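Local coordinates for tonb-dependent siderophore receptor (PDB 5FR8), which probably takes part in the first step of iron uptake, binding iron-chelating siderophores at the outer membrane, and may bind ferric enterobactin with micromolar affinity, at residues A[364-369]-A[419-424]; A[182-187]-A[211-216]; A[199-204]-A[242-247]; A[110-115]-A[570-575]. All blocks are in the same frame, centred on the assembly; numbering follows the deposited sequence.

Contact 1: residues A[364-369]-A[419-424]; sequences LPQVLT and DNLKVT
Gln366 reaches across to Asp419 with its amide nitrogen. NE2 of Gln366 donates to OD2 of Asp419 at 2.8 Å, and the N-H...O angle is 149°. OD2 uses its syn lone pair, on the side of the other carboxylate oxygen, and it lies close to the plane of the amide. The two flat groups are nevertheless turned 39° from each other. The Gln366 chain is extended beyond CG, and its NE2 is the atom that meets the acid. Gln366 CB also passes OD1 of Asp419 at 3.3 Å.

At the end of the pairing, the Leu364 side chain lies over the backbone of the neighbouring strand. Its CB is 3.5 Å from Lys422 O, and CG, beside the backbone N (chi1 -58°), is near the same oxygen. Beyond it, CD2 approaches the carbonyl oxygens of Lys422 and Val423. CD1 of Leu364 meets CG2 of Val423 at 4.2 Å.

The backbones place Gln366 and Asp419 diagonally on the same face, since Leu368 pairs with Asp419. Lys422 N donates to Pro365 O at 3.1 Å and Asn420 N to Val367 O at 3.1 Å. The return bond from Val367 N to Asn420 O is weak. The strand segments run antiparallel, with axes 4.7 Å apart.

Val367 and Asn420 point to the other face of the sheet from Gln366 and Asp419. There Val367 touches Phe28 and Thr30, and Asn420 ND2 donates to Val29 O, so the N-terminal segment packs on this face. Strands 343-361 and 427-438 flank the pair. This is the antiparallel neighbour-to-neighbour pairing of the transmembrane beta-barrel of TonB-dependent receptors.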
loop_
_atom_site.group_PDB
_atom_site.type_symbol
_atom_site.label_atom_id
_atom_site.label_comp_id
_atom_site.label_asym_id
_atom_site.label_seq_id
_atom_site.Cartn_x
_atom_site.Cartn_y
_atom_site.Cartn_z
ATOM N N LEU A 364 26.344 -1.297 -30.107
ATOM C CA LEU A 364 25.338 -2.331 -29.855
ATOM C C LEU A 364 23.950 -1.798 -30.154
ATOM O O LEU A 364 23.751 -0.585 -30.251
ATOM C CB LEU A 364 25.369 -2.780 -28.389
ATOM C CG LEU A 364 26.694 -3.337 -27.869
ATOM C CD1 LEU A 364 26.666 -3.449 -26.350
ATOM C CD2 LEU A 364 27.029 -4.679 -28.522
ATOM N N PRO A 365 22.979 -2.703 -30.299
ATOM C CA PRO A 365 21.595 -2.249 -30.397
ATOM C C PRO A 365 21.110 -1.628 -29.089
ATOM O O PRO A 365 21.380 -2.170 -28.012
ATOM C CB PRO A 365 20.830 -3.540 -30.723
ATOM C CG PRO A 365 21.854 -4.463 -31.311
ATOM C CD PRO A 365 23.114 -4.143 -30.576
ATOM N N GLN A 366 20.407 -0.499 -29.165
ATOM C CA GLN A 366 19.967 0.180 -27.935
ATOM C C GLN A 366 18.574 0.775 -28.046
ATOM O O GLN A 366 18.044 0.962 -29.125
ATOM C CB GLN A 366 20.950 1.286 -27.544
ATOM C CG GLN A 366 22.376 0.814 -27.301
ATOM C CD GLN A 366 23.360 1.955 -27.449
ATOM O OE1 GLN A 366 24.099 2.025 -28.428
ATOM N NE2 GLN A 366 23.361 2.864 -26.492
ATOM N N VAL A 367 17.983 1.074 -26.904
ATOM C CA VAL A 367 16.757 1.828 -26.860
ATOM C C VAL A 367 16.913 2.835 -25.725
ATOM O O VAL A 367 16.853 2.471 -24.544
ATOM C CB VAL A 367 15.529 0.920 -26.653
ATOM C CG1 VAL A 367 14.248 1.760 -26.580
ATOM C CG2 VAL A 367 15.429 -0.098 -27.774
ATOM N N LEU A 368 17.148 4.096 -26.085
ATOM C CA LEU A 368 17.330 5.143 -25.093
ATOM C C LEU A 368 15.999 5.719 -24.670
ATOM O O LEU A 368 15.280 6.288 -25.489
ATOM C CB LEU A 368 18.201 6.250 -25.655
ATOM C CG LEU A 368 18.539 7.357 -24.669
ATOM C CD1 LEU A 368 19.604 6.887 -23.690
ATOM C CD2 LEU A 368 18.998 8.616 -25.399
ATOM N N THR A 369 15.667 5.568 -23.390
ATOM C CA THR A 369 14.560 6.317 -22.785
ATOM C C THR A 369 15.086 7.590 -22.096
ATOM O O THR A 369 16.102 7.555 -21.405
ATOM C CB THR A 369 13.775 5.451 -21.783
ATOM O OG1 THR A 369 13.032 4.459 -22.500
ATOM C CG2 THR A 369 12.810 6.285 -20.987
ATOM N N ASP A 419 18.903 3.132 -20.751
ATOM C CA ASP A 419 19.332 2.431 -21.940
ATOM C C ASP A 419 19.041 0.934 -21.792
ATOM O O ASP A 419 19.379 0.332 -20.782
ATOM C CB ASP A 419 20.827 2.684 -22.156
ATOM C CG ASP A 419 21.227 2.700 -23.619
ATOM O OD1 ASP A 419 20.433 2.314 -24.501
ATOM O OD2 ASP A 419 22.369 3.105 -23.882
ATOM N N ASN A 420 18.396 0.351 -22.800
ATOM C CA ASN A 420 18.332 -1.094 -22.927
ATOM C C ASN A 420 19.263 -1.562 -24.048
ATOM O O ASN A 420 19.021 -1.307 -25.247
ATOM C CB ASN A 420 16.908 -1.588 -23.167
ATOM C CG ASN A 420 16.853 -3.088 -23.370
ATOM O OD1 ASN A 420 17.875 -3.774 -23.246
ATOM N ND2 ASN A 420 15.672 -3.613 -23.676
ATOM N N LEU A 421 20.326 -2.253 -23.644
ATOM C CA LEU A 421 21.371 -2.709 -24.569
ATOM C C LEU A 421 21.257 -4.213 -24.824
ATOM O O LEU A 421 21.040 -4.988 -23.901
ATOM C CB LEU A 421 22.755 -2.403 -23.976
ATOM C CG LEU A 421 23.098 -0.960 -23.558
ATOM C CD1 LEU A 421 22.649 -0.673 -22.138
ATOM C CD2 LEU A 421 24.589 -0.698 -23.641
ATOM N N LYS A 422 21.385 -4.637 -26.076
ATOM C CA LYS A 422 21.707 -6.046 -26.339
ATOM C C LYS A 422 23.207 -6.132 -26.403
ATOM O O LYS A 422 23.812 -5.755 -27.392
ATOM C CB LYS A 422 21.079 -6.574 -27.627
ATOM C CG LYS A 422 19.908 -7.511 -27.363
ATOM C CD LYS A 422 19.274 -7.965 -28.666
ATOM C CE LYS A 422 17.772 -7.699 -28.649
ATOM N NZ LYS A 422 17.240 -7.417 -30.013
ATOM N N VAL A 423 23.807 -6.588 -25.316
ATOM C CA VAL A 423 25.248 -6.637 -25.219
ATOM C C VAL A 423 25.770 -7.803 -26.042
ATOM O O VAL A 423 26.846 -7.703 -26.607
ATOM C CB VAL A 423 25.704 -6.731 -23.748
ATOM C CG1 VAL A 423 27.221 -6.766 -23.651
ATOM C CG2 VAL A 423 25.168 -5.537 -22.968
ATOM N N THR A 424 25.010 -8.900 -26.090
ATOM C CA THR A 424 25.282 -10.025 -26.985
ATOM C C THR A 424 23.913 -10.530 -27.411
ATOM O O THR A 424 22.907 -9.998 -26.955
ATOM C CB THR A 424 26.105 -11.157 -26.313
ATOM O OG1 THR A 424 25.255 -12.016 -25.542
ATOM C CG2 THR A 424 27.203 -10.597 -25.399
#

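Contact 2: residues A[182-187]-A[211-216]; sequences EGSSNR and KTEADD
Glu182 passes close to Asp215, and its CA lies 3.5 Å from OD1 of Asp215. Its own carboxylate leads elsewhere, where OE2 accepts from Gln706 NE2 and Gly722 N. The next residue, Gly183, gives its N-H to the same Asp215 OD1 at 3.0 Å, with an N-H...O angle of 162°. The oxygen is met nearly along its C-O axis. Asp215 CG stands beside its own backbone N (chi1 -68°), on the way to this bond. The other oxygen of Asp215, OD2, forms a salt bridge with Arg230, which would help fix the carboxylate and favour its charged form. The CA of Gly183 also packs 3.4 Å from Ala214 O.

Ser184 contributes its carbonyl, which accepts from Glu213 N at 2.8 Å. Glu213 CB lies 3.5 Å from that same oxygen of Ser184. Here the loop residues pass into regular pairing between strands 185-195 and 201-212. The two form a beta hairpin of the barrel wall, and this contact lies at its open end, away from the turn.

Ser185 stands opposite Thr212 as a non-hydrogen-bonded antiparallel pair, their CA atoms 3.9 Å apart. Their side chains share one face, where Ser185 touches Arg55 and Thr212 touches Asn56. Asn186 then exchanges both backbone bonds with Lys211. Asn186 N donates to Lys211 O at 2.9 Å, and Lys211 N donates back to Asn186 O at 3.0 Å. The side-chain oxygen OD1 of Asn186 is hydrogen-bonded to Thr174 OG1 on strand 167-177.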
loop_
_atom_site.group_PDB
_atom_site.type_symbol
_atom_site.label_atom_id
_atom_site.label_comp_id
_atom_site.label_asym_id
_atom_site.label_seq_id
_atom_site.Cartn_x
_atom_site.Cartn_y
_atom_site.Cartn_z
ATOM N N GLU A 182 -18.827 -12.215 11.869
ATOM C CA GLU A 182 -18.026 -11.703 10.758
ATOM C C GLU A 182 -18.960 -11.126 9.674
ATOM O O GLU A 182 -20.076 -11.637 9.444
ATOM C CB GLU A 182 -17.092 -12.807 10.232
ATOM C CG GLU A 182 -15.924 -13.101 11.177
ATOM C CD GLU A 182 -15.049 -14.263 10.729
ATOM O OE1 GLU A 182 -15.521 -15.073 9.904
ATOM O OE2 GLU A 182 -13.884 -14.365 11.208
ATOM N N GLY A 183 -18.530 -10.038 9.044
ATOM C CA GLY A 183 -19.384 -9.329 8.072
ATOM C C GLY A 183 -19.511 -10.010 6.707
ATOM O O GLY A 183 -18.528 -10.441 6.116
ATOM N N SER A 184 -20.728 -10.116 6.195
ATOM C CA SER A 184 -20.913 -10.583 4.834
ATOM C C SER A 184 -20.684 -9.403 3.919
ATOM O O SER A 184 -20.606 -8.266 4.379
ATOM C CB SER A 184 -22.298 -11.201 4.633
ATOM O OG SER A 184 -23.209 -10.759 5.620
ATOM N N SER A 185 -20.535 -9.673 2.630
ATOM C CA SER A 185 -20.086 -8.641 1.675
ATOM C C SER A 185 -20.839 -8.808 0.356
ATOM O O SER A 185 -21.202 -9.943 -0.013
ATOM C CB SER A 185 -18.559 -8.732 1.456
ATOM O OG SER A 185 -18.104 -7.932 0.371
ATOM N N ASN A 186 -21.063 -7.689 -0.348
ATOM C CA ASN A 186 -21.822 -7.702 -1.605
ATOM C C ASN A 186 -21.406 -6.664 -2.638
ATOM O O ASN A 186 -21.315 -5.481 -2.338
ATOM C CB ASN A 186 -23.292 -7.534 -1.299
ATOM C CG ASN A 186 -23.839 -8.700 -0.512
ATOM O OD1 ASN A 186 -23.815 -9.851 -0.970
ATOM N ND2 ASN A 186 -24.310 -8.415 0.699
ATOM N N ARG A 187 -21.198 -7.128 -3.867
ATOM C CA ARG A 187 -20.807 -6.275 -4.963
ATOM C C ARG A 187 -21.719 -6.396 -6.138
ATOM O O ARG A 187 -22.345 -7.428 -6.340
ATOM C CB ARG A 187 -19.436 -6.670 -5.462
ATOM C CG ARG A 187 -18.339 -6.323 -4.505
ATOM C CD ARG A 187 -16.989 -6.381 -5.184
ATOM N NE ARG A 187 -16.384 -7.715 -5.172
ATOM C CZ ARG A 187 -16.465 -8.579 -6.176
ATOM N NH1 ARG A 187 -17.159 -8.287 -7.269
ATOM N NH2 ARG A 187 -15.847 -9.745 -6.090
ATOM N N LYS A 211 -20.321 -3.143 -0.779
ATOM C CA LYS A 211 -20.659 -2.960 0.624
ATOM C C LYS A 211 -20.238 -4.217 1.388
ATOM O O LYS A 211 -20.846 -5.271 1.233
ATOM C CB LYS A 211 -22.162 -2.709 0.777
ATOM C CG LYS A 211 -22.633 -2.697 2.230
ATOM C CD LYS A 211 -23.998 -2.050 2.449
ATOM C CE LYS A 211 -24.576 -2.470 3.797
ATOM N NZ LYS A 211 -25.408 -1.406 4.429
ATOM N N THR A 212 -19.180 -4.120 2.179
ATOM C CA THR A 212 -18.774 -5.231 3.018
ATOM C C THR A 212 -19.095 -4.861 4.450
ATOM O O THR A 212 -18.574 -3.882 4.968
ATOM C CB THR A 212 -17.263 -5.546 2.886
ATOM O OG1 THR A 212 -16.490 -4.551 3.566
ATOM C CG2 THR A 212 -16.840 -5.599 1.424
ATOM N N GLU A 213 -19.968 -5.622 5.087
ATOM C CA GLU A 213 -20.456 -5.221 6.403
ATOM C C GLU A 213 -19.297 -5.305 7.379
ATOM O O GLU A 213 -18.332 -5.997 7.140
ATOM C CB GLU A 213 -21.606 -6.101 6.884
ATOM C CG GLU A 213 -22.978 -5.888 6.273
ATOM C CD GLU A 213 -24.053 -6.689 7.055
ATOM O OE1 GLU A 213 -23.689 -7.445 7.998
ATOM O OE2 GLU A 213 -25.269 -6.596 6.751
ATOM N N ALA A 214 -19.389 -4.594 8.486
ATOM C CA ALA A 214 -18.339 -4.629 9.492
ATOM C C ALA A 214 -18.405 -5.922 10.247
ATOM O O ALA A 214 -19.397 -6.638 10.200
ATOM C CB ALA A 214 -18.496 -3.478 10.472
ATOM N N ASP A 215 -17.313 -6.218 10.934
ATOM C CA ASP A 215 -17.305 -7.253 11.937
ATOM C C ASP A 215 -17.942 -6.662 13.189
ATOM O O ASP A 215 -17.839 -5.449 13.438
ATOM C CB ASP A 215 -15.879 -7.703 12.225
ATOM C CG ASP A 215 -15.260 -8.439 11.059
ATOM O OD1 ASP A 215 -16.030 -8.883 10.172
ATOM O OD2 ASP A 215 -14.018 -8.601 11.046
ATOM N N ASP A 216 -18.607 -7.517 13.966
ATOM C CA ASP A 216 -19.252 -7.070 15.176
ATOM C C ASP A 216 -18.279 -6.402 16.109
ATOM O O ASP A 216 -17.053 -6.529 15.992
ATOM C CB ASP A 216 -19.941 -8.227 15.885
ATOM C CG ASP A 216 -21.091 -8.806 15.074
ATOM O OD1 ASP A 216 -21.416 -8.256 13.994
ATOM O OD2 ASP A 216 -21.671 -9.813 15.517
#

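Contact 3: residues A[199-204]-A[242-247]; sequences DVLSYR and LAWQAT
Leu201 and Trp244 meet as side-chain neighbours on one face of the sheet. CD1 of Leu201 touches CB of Trp244 at 3.7 Å, and the two side chains run at a slant to each other. Leu201 CG is anti to its backbone N (chi1 -163°), 3.8 Å from Ala243 O. The CD1 methyl lies at the root of the tryptophan, oblique to the indole. The carbonyl of Val200 comes to the edge of that ring instead, in its plane, with O 3.5 Å from Trp244 CD1. Over the centre of one indole face lies CB of Ala246, 4.0 Å above the plane.

Tyr203 and Leu242 form the next pair on the same face. Here the contact is with the base of the tyrosine: CB of Tyr203 meets CD2 of Leu242 at 3.9 Å. Tyr203 CG sits between the backbone N and the carbonyl carbon (chi1 68°), and the tyrosine ring leads away from the neighbouring segment.

Ser202 and Ala243 point to the other face, where both touch Val162. Between them the backbone is bonded in both directions: Ala243 N donates to Ser202 O at 2.8 Å, and Ser202 N to Ala243 O at 3.0 Å. Gln245 N adds a bond to Val200 O at 2.7 Å.

Strands 201-212 and 232-247 are thus antiparallel neighbours in the barrel wall. Between the two segments the hydrogen bonds are all backbone to backbone, while the Leu201, Trp244, Tyr203 and Leu242 face is largely apolar. That division is consistent with a transmembrane barrel whose outward side chains face lipid.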
loop_
_atom_site.group_PDB
_atom_site.type_symbol
_atom_site.label_atom_id
_atom_site.label_comp_id
_atom_site.label_asym_id
_atom_site.label_seq_id
_atom_site.Cartn_x
_atom_site.Cartn_y
_atom_site.Cartn_z
ATOM N N ASP A 199 -12.786 3.235 -34.906
ATOM C CA ASP A 199 -11.357 3.329 -35.196
ATOM C C ASP A 199 -10.775 4.712 -34.992
ATOM O O ASP A 199 -9.643 4.961 -35.384
ATOM C CB ASP A 199 -11.055 2.879 -36.637
ATOM C CG ASP A 199 -11.379 1.412 -36.887
ATOM O OD1 ASP A 199 -11.322 0.597 -35.934
ATOM O OD2 ASP A 199 -11.689 1.066 -38.047
ATOM N N VAL A 200 -11.530 5.636 -34.425
ATOM C CA VAL A 200 -10.942 6.934 -34.131
ATOM C C VAL A 200 -11.372 7.445 -32.763
ATOM O O VAL A 200 -10.614 8.161 -32.115
ATOM C CB VAL A 200 -11.233 8.015 -35.228
ATOM C CG1 VAL A 200 -10.826 7.517 -36.615
ATOM C CG2 VAL A 200 -12.689 8.451 -35.211
ATOM N N LEU A 201 -12.575 7.096 -32.328
ATOM C CA LEU A 201 -13.008 7.485 -31.006
ATOM C C LEU A 201 -13.806 6.371 -30.355
ATOM O O LEU A 201 -14.817 5.909 -30.889
ATOM C CB LEU A 201 -13.853 8.758 -31.066
ATOM C CG LEU A 201 -14.032 9.505 -29.729
ATOM C CD1 LEU A 201 -12.958 10.578 -29.525
ATOM C CD2 LEU A 201 -15.410 10.139 -29.630
ATOM N N SER A 202 -13.344 5.955 -29.188
ATOM C CA SER A 202 -13.928 4.838 -28.464
ATOM C C SER A 202 -13.868 5.145 -26.977
ATOM O O SER A 202 -13.122 6.028 -26.549
ATOM C CB SER A 202 -13.162 3.568 -28.786
ATOM O OG SER A 202 -11.834 3.888 -29.148
ATOM N N TYR A 203 -14.680 4.449 -26.191
ATOM C CA TYR A 203 -14.803 4.748 -24.763
ATOM C C TYR A 203 -14.736 3.474 -23.925
ATOM O O TYR A 203 -15.023 2.386 -24.435
ATOM C CB TYR A 203 -16.140 5.407 -24.485
ATOM C CG TYR A 203 -17.276 4.446 -24.694
ATOM C CD1 TYR A 203 -17.750 4.194 -25.966
ATOM C CD2 TYR A 203 -17.852 3.768 -23.635
ATOM C CE1 TYR A 203 -18.772 3.304 -26.187
ATOM C CE2 TYR A 203 -18.885 2.879 -23.851
ATOM C CZ TYR A 203 -19.329 2.654 -25.130
ATOM O OH TYR A 203 -20.345 1.784 -25.390
ATOM N N ARG A 204 -14.361 3.625 -22.651
ATOM C CA ARG A 204 -14.535 2.575 -21.641
ATOM C C ARG A 204 -15.115 3.208 -20.391
ATOM O O ARG A 204 -14.632 4.234 -19.915
ATOM C CB ARG A 204 -13.223 1.919 -21.259
ATOM C CG ARG A 204 -13.431 0.761 -20.285
ATOM C CD ARG A 204 -12.599 0.821 -18.996
ATOM N NE ARG A 204 -12.904 2.031 -18.256
ATOM C CZ ARG A 204 -12.015 2.872 -17.747
ATOM N NH1 ARG A 204 -10.726 2.616 -17.864
ATOM N NH2 ARG A 204 -12.425 3.977 -17.115
ATOM N N LEU A 242 -12.010 8.129 -22.564
ATOM C CA LEU A 242 -12.218 8.384 -23.994
ATOM C C LEU A 242 -10.898 8.244 -24.705
ATOM O O LEU A 242 -9.917 8.823 -24.260
ATOM C CB LEU A 242 -12.726 9.794 -24.261
ATOM C CG LEU A 242 -14.113 10.150 -23.752
ATOM C CD1 LEU A 242 -14.396 11.611 -24.109
ATOM C CD2 LEU A 242 -15.185 9.219 -24.295
ATOM N N ALA A 243 -10.888 7.497 -25.806
ATOM C CA ALA A 243 -9.691 7.275 -26.580
ATOM C C ALA A 243 -9.913 7.845 -27.942
ATOM O O ALA A 243 -10.933 7.568 -28.571
ATOM C CB ALA A 243 -9.409 5.802 -26.685
ATOM N N TRP A 244 -8.969 8.666 -28.391
ATOM C CA TRP A 244 -9.119 9.417 -29.629
ATOM C C TRP A 244 -7.877 9.236 -30.461
ATOM O O TRP A 244 -6.774 9.532 -30.005
ATOM C CB TRP A 244 -9.319 10.908 -29.299
ATOM C CG TRP A 244 -9.476 11.860 -30.498
ATOM C CD1 TRP A 244 -9.959 11.556 -31.741
ATOM C CD2 TRP A 244 -9.173 13.263 -30.524
ATOM N NE1 TRP A 244 -9.954 12.678 -32.541
ATOM C CE2 TRP A 244 -9.479 13.734 -31.815
ATOM C CE3 TRP A 244 -8.659 14.158 -29.584
ATOM C CZ2 TRP A 244 -9.286 15.042 -32.185
ATOM C CZ3 TRP A 244 -8.474 15.448 -29.955
ATOM C CH2 TRP A 244 -8.783 15.885 -31.245
ATOM N N GLN A 245 -8.050 8.741 -31.677
ATOM C CA GLN A 245 -6.947 8.651 -32.637
ATOM C C GLN A 245 -6.957 9.903 -33.545
ATOM O O GLN A 245 -7.694 9.958 -34.534
ATOM C CB GLN A 245 -7.086 7.378 -33.468
ATOM C CG GLN A 245 -5.959 7.135 -34.471
ATOM C CD GLN A 245 -4.775 6.379 -33.880
ATOM O OE1 GLN A 245 -4.944 5.401 -33.143
ATOM N NE2 GLN A 245 -3.569 6.833 -34.203
ATOM N N ALA A 246 -6.146 10.904 -33.204
ATOM C CA ALA A 246 -6.217 12.218 -33.871
ATOM C C ALA A 246 -5.492 12.245 -35.224
ATOM O O ALA A 246 -5.860 12.991 -36.130
ATOM C CB ALA A 246 -5.674 13.305 -32.945
ATOM N N THR A 247 -4.472 11.403 -35.335
ATOM C CA THR A 247 -3.647 11.290 -36.523
ATOM C C THR A 247 -3.223 9.841 -36.625
ATOM O O THR A 247 -3.383 9.065 -35.676
ATOM C CB THR A 247 -2.399 12.148 -36.363
ATOM O OG1 THR A 247 -2.796 13.484 -36.098
ATOM C CG2 THR A 247 -1.568 12.147 -37.598
#

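Contact 4: residues A[110-115]-A[570-575]; sequences VRYGWK and LRWENT
Tyr112 meets Trp572 through the far end of the indole, with Tyr112 CE2 3.4 Å from Trp572 CH2. The approach is to the edge of the tyrosine ring, and CZ3 of Trp572 lies in the plane of that ring. The tyrosine ring and the six-membered indole ring are tilted 40° to each other, their centroids 5.5 Å apart. Trp572 CG stands beside its backbone N (chi1 -68°), and the six-membered end of the indole is the part that reaches the plug. Trp114 and Leu570 form a second apolar contact. Their side chains cross at about a right angle, and CD1 of Leu570 reaches the edge of the indole at CZ2 of Trp114, 4.1 Å away.

The pairing joins two domains. Residues 110-115 are a loop of the plug, and residues 570-575 lie along the interrupted strand 564-591 of the barrel. A plug inside a barrel is the architecture of TonB-dependent receptors.

Backbone oxygens supply the remaining contacts. Gly113 O lies in the indole plane at its edge, 3.3 Å from Trp572 CH2. Trp114 O approaches Trp572 CH2 at 3.6 Å. Tyr481 OH is hydrogen-bonded to Tyr112 O, and Leu500 touches Trp114, Leu570 and Trp572.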
loop_
_atom_site.group_PDB
_atom_site.type_symbol
_atom_site.label_atom_id
_atom_site.label_comp_id
_atom_site.label_asym_id
_atom_site.label_seq_id
_atom_site.Cartn_x
_atom_site.Cartn_y
_atom_site.Cartn_z
ATOM N N VAL A 110 -4.346 11.071 5.534
ATOM C CA VAL A 110 -4.602 10.583 6.864
ATOM C C VAL A 110 -3.425 10.898 7.792
ATOM O O VAL A 110 -2.261 10.798 7.410
ATOM C CB VAL A 110 -4.875 9.076 6.796
ATOM C CG1 VAL A 110 -5.279 8.545 8.141
ATOM C CG2 VAL A 110 -5.989 8.802 5.797
ATOM N N ARG A 111 -3.736 11.320 9.012
ATOM C CA ARG A 111 -2.704 11.734 9.921
ATOM C C ARG A 111 -1.732 10.615 10.086
ATOM O O ARG A 111 -2.157 9.505 10.371
ATOM C CB ARG A 111 -3.292 12.083 11.267
ATOM C CG ARG A 111 -2.362 12.919 12.125
ATOM C CD ARG A 111 -3.046 13.338 13.410
ATOM N NE ARG A 111 -3.411 12.164 14.205
ATOM C CZ ARG A 111 -2.553 11.508 14.964
ATOM N NH1 ARG A 111 -1.294 11.898 15.048
ATOM N NH2 ARG A 111 -2.947 10.461 15.637
ATOM N N TYR A 112 -0.441 10.894 9.920
ATOM C CA TYR A 112 0.611 9.882 10.175
ATOM C C TYR A 112 1.163 10.126 11.575
ATOM O O TYR A 112 1.639 11.219 11.883
ATOM C CB TYR A 112 1.711 9.975 9.090
ATOM C CG TYR A 112 2.901 8.995 9.157
ATOM C CD1 TYR A 112 2.869 7.740 8.519
ATOM C CD2 TYR A 112 4.083 9.362 9.792
ATOM C CE1 TYR A 112 3.963 6.889 8.575
ATOM C CE2 TYR A 112 5.184 8.521 9.829
ATOM C CZ TYR A 112 5.129 7.295 9.230
ATOM O OH TYR A 112 6.268 6.495 9.310
ATOM N N GLY A 113 1.078 9.112 12.425
ATOM C CA GLY A 113 1.334 9.258 13.866
ATOM C C GLY A 113 2.734 8.904 14.403
ATOM O O GLY A 113 3.620 8.508 13.687
ATOM N N TRP A 114 2.897 9.075 15.708
ATOM C CA TRP A 114 4.194 9.146 16.353
ATOM C C TRP A 114 5.028 7.934 15.981
ATOM O O TRP A 114 6.222 8.068 15.721
ATOM C CB TRP A 114 3.992 9.289 17.892
ATOM C CG TRP A 114 5.267 9.541 18.659
ATOM C CD1 TRP A 114 6.434 8.813 18.576
ATOM C CD2 TRP A 114 5.515 10.572 19.613
ATOM N NE1 TRP A 114 7.376 9.336 19.408
ATOM C CE2 TRP A 114 6.848 10.418 20.055
ATOM C CE3 TRP A 114 4.754 11.611 20.129
ATOM C CZ2 TRP A 114 7.432 11.265 20.975
ATOM C CZ3 TRP A 114 5.326 12.445 21.054
ATOM C CH2 TRP A 114 6.656 12.272 21.464
ATOM N N LYS A 115 4.383 6.764 15.924
ATOM C CA LYS A 115 5.049 5.486 15.682
ATOM C C LYS A 115 4.778 4.907 14.297
ATOM O O LYS A 115 4.811 3.696 14.105
ATOM C CB LYS A 115 4.597 4.478 16.740
ATOM C CG LYS A 115 5.178 4.780 18.108
ATOM C CD LYS A 115 4.528 3.971 19.186
ATOM C CE LYS A 115 4.034 4.878 20.298
ATOM N NZ LYS A 115 2.660 4.455 20.653
ATOM N N LEU A 570 11.882 16.580 20.663
ATOM C CA LEU A 570 12.371 15.622 19.673
ATOM C C LEU A 570 11.867 16.040 18.307
ATOM O O LEU A 570 10.873 16.753 18.202
ATOM C CB LEU A 570 11.831 14.226 19.992
ATOM C CG LEU A 570 12.158 13.703 21.392
ATOM C CD1 LEU A 570 11.243 12.549 21.792
ATOM C CD2 LEU A 570 13.633 13.319 21.477
ATOM N N ARG A 571 12.517 15.578 17.256
ATOM C CA ARG A 571 11.968 15.781 15.927
ATOM C C ARG A 571 12.118 14.542 15.043
ATOM O O ARG A 571 13.028 13.743 15.219
ATOM C CB ARG A 571 12.633 16.998 15.266
ATOM C CG ARG A 571 14.136 17.024 15.411
ATOM C CD ARG A 571 14.796 18.044 14.493
ATOM N NE ARG A 571 16.034 17.508 13.920
ATOM C CZ ARG A 571 16.807 18.154 13.059
ATOM N NH1 ARG A 571 16.481 19.376 12.659
ATOM N NH2 ARG A 571 17.907 17.575 12.597
ATOM N N TRP A 572 11.232 14.392 14.073
ATOM C CA TRP A 572 11.400 13.351 13.093
ATOM C C TRP A 572 12.856 13.375 12.595
ATOM O O TRP A 572 13.458 14.434 12.441
ATOM C CB TRP A 572 10.384 13.509 11.946
ATOM C CG TRP A 572 8.921 13.254 12.354
ATOM C CD1 TRP A 572 8.010 14.182 12.778
ATOM C CD2 TRP A 572 8.235 11.986 12.375
ATOM N NE1 TRP A 572 6.814 13.573 13.071
ATOM C CE2 TRP A 572 6.922 12.230 12.822
ATOM C CE3 TRP A 572 8.604 10.677 12.055
ATOM C CZ2 TRP A 572 5.983 11.224 12.938
ATOM C CZ3 TRP A 572 7.671 9.680 12.176
ATOM C CH2 TRP A 572 6.376 9.956 12.616
ATOM N N GLU A 573 13.424 12.201 12.345
ATOM C CA GLU A 573 14.832 12.114 11.976
ATOM C C GLU A 573 15.096 10.870 11.160
ATOM O O GLU A 573 14.470 9.853 11.381
ATOM C CB GLU A 573 15.691 12.134 13.232
ATOM C CG GLU A 573 16.385 13.468 13.445
ATOM C CD GLU A 573 16.402 13.910 14.900
ATOM O OE1 GLU A 573 15.927 13.143 15.775
ATOM O OE2 GLU A 573 16.893 15.037 15.171
ATOM N N ASN A 574 15.989 10.953 10.184
ATOM C CA ASN A 574 16.320 9.768 9.422
ATOM C C ASN A 574 17.310 8.973 10.263
ATOM O O ASN A 574 18.292 9.556 10.722
ATOM C CB ASN A 574 16.964 10.032 8.038
ATOM C CG ASN A 574 16.864 11.479 7.565
ATOM O OD1 ASN A 574 16.076 11.787 6.702
ATOM N ND2 ASN A 574 17.707 12.353 8.096
ATOM N N THR A 575 17.042 7.668 10.460
ATOM C CA THR A 575 17.889 6.769 11.239
ATOM C C THR A 575 18.690 5.880 10.267
ATOM O O THR A 575 18.165 5.492 9.198
ATOM C CB THR A 575 17.030 5.906 12.193
ATOM O OG1 THR A 575 17.889 5.156 13.087
ATOM C CG2 THR A 575 16.107 4.960 11.397
#

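Overall arrangement
Contacts 1, 2 and 3 each join neighbouring antiparallel strands of the barrel, whereas contact 4 joins a plug loop to a barrel strand. Contacts 2 and 3 share strand 201-212, one near each end, and their centres are about 39 Å apart. Their segments alternate along the chain, and both close before contact 1 opens. All three are nested within the long loop closed by contact 4. Contacts 1 and 2 lie on opposite sides of the chain's centre, about 51 Å apart between centres, as do contacts 3 and 4, at about 46 Å. None touches another. Wall pairing between successive strands builds the barrel, while contact 4 ties the plug within it to its wall.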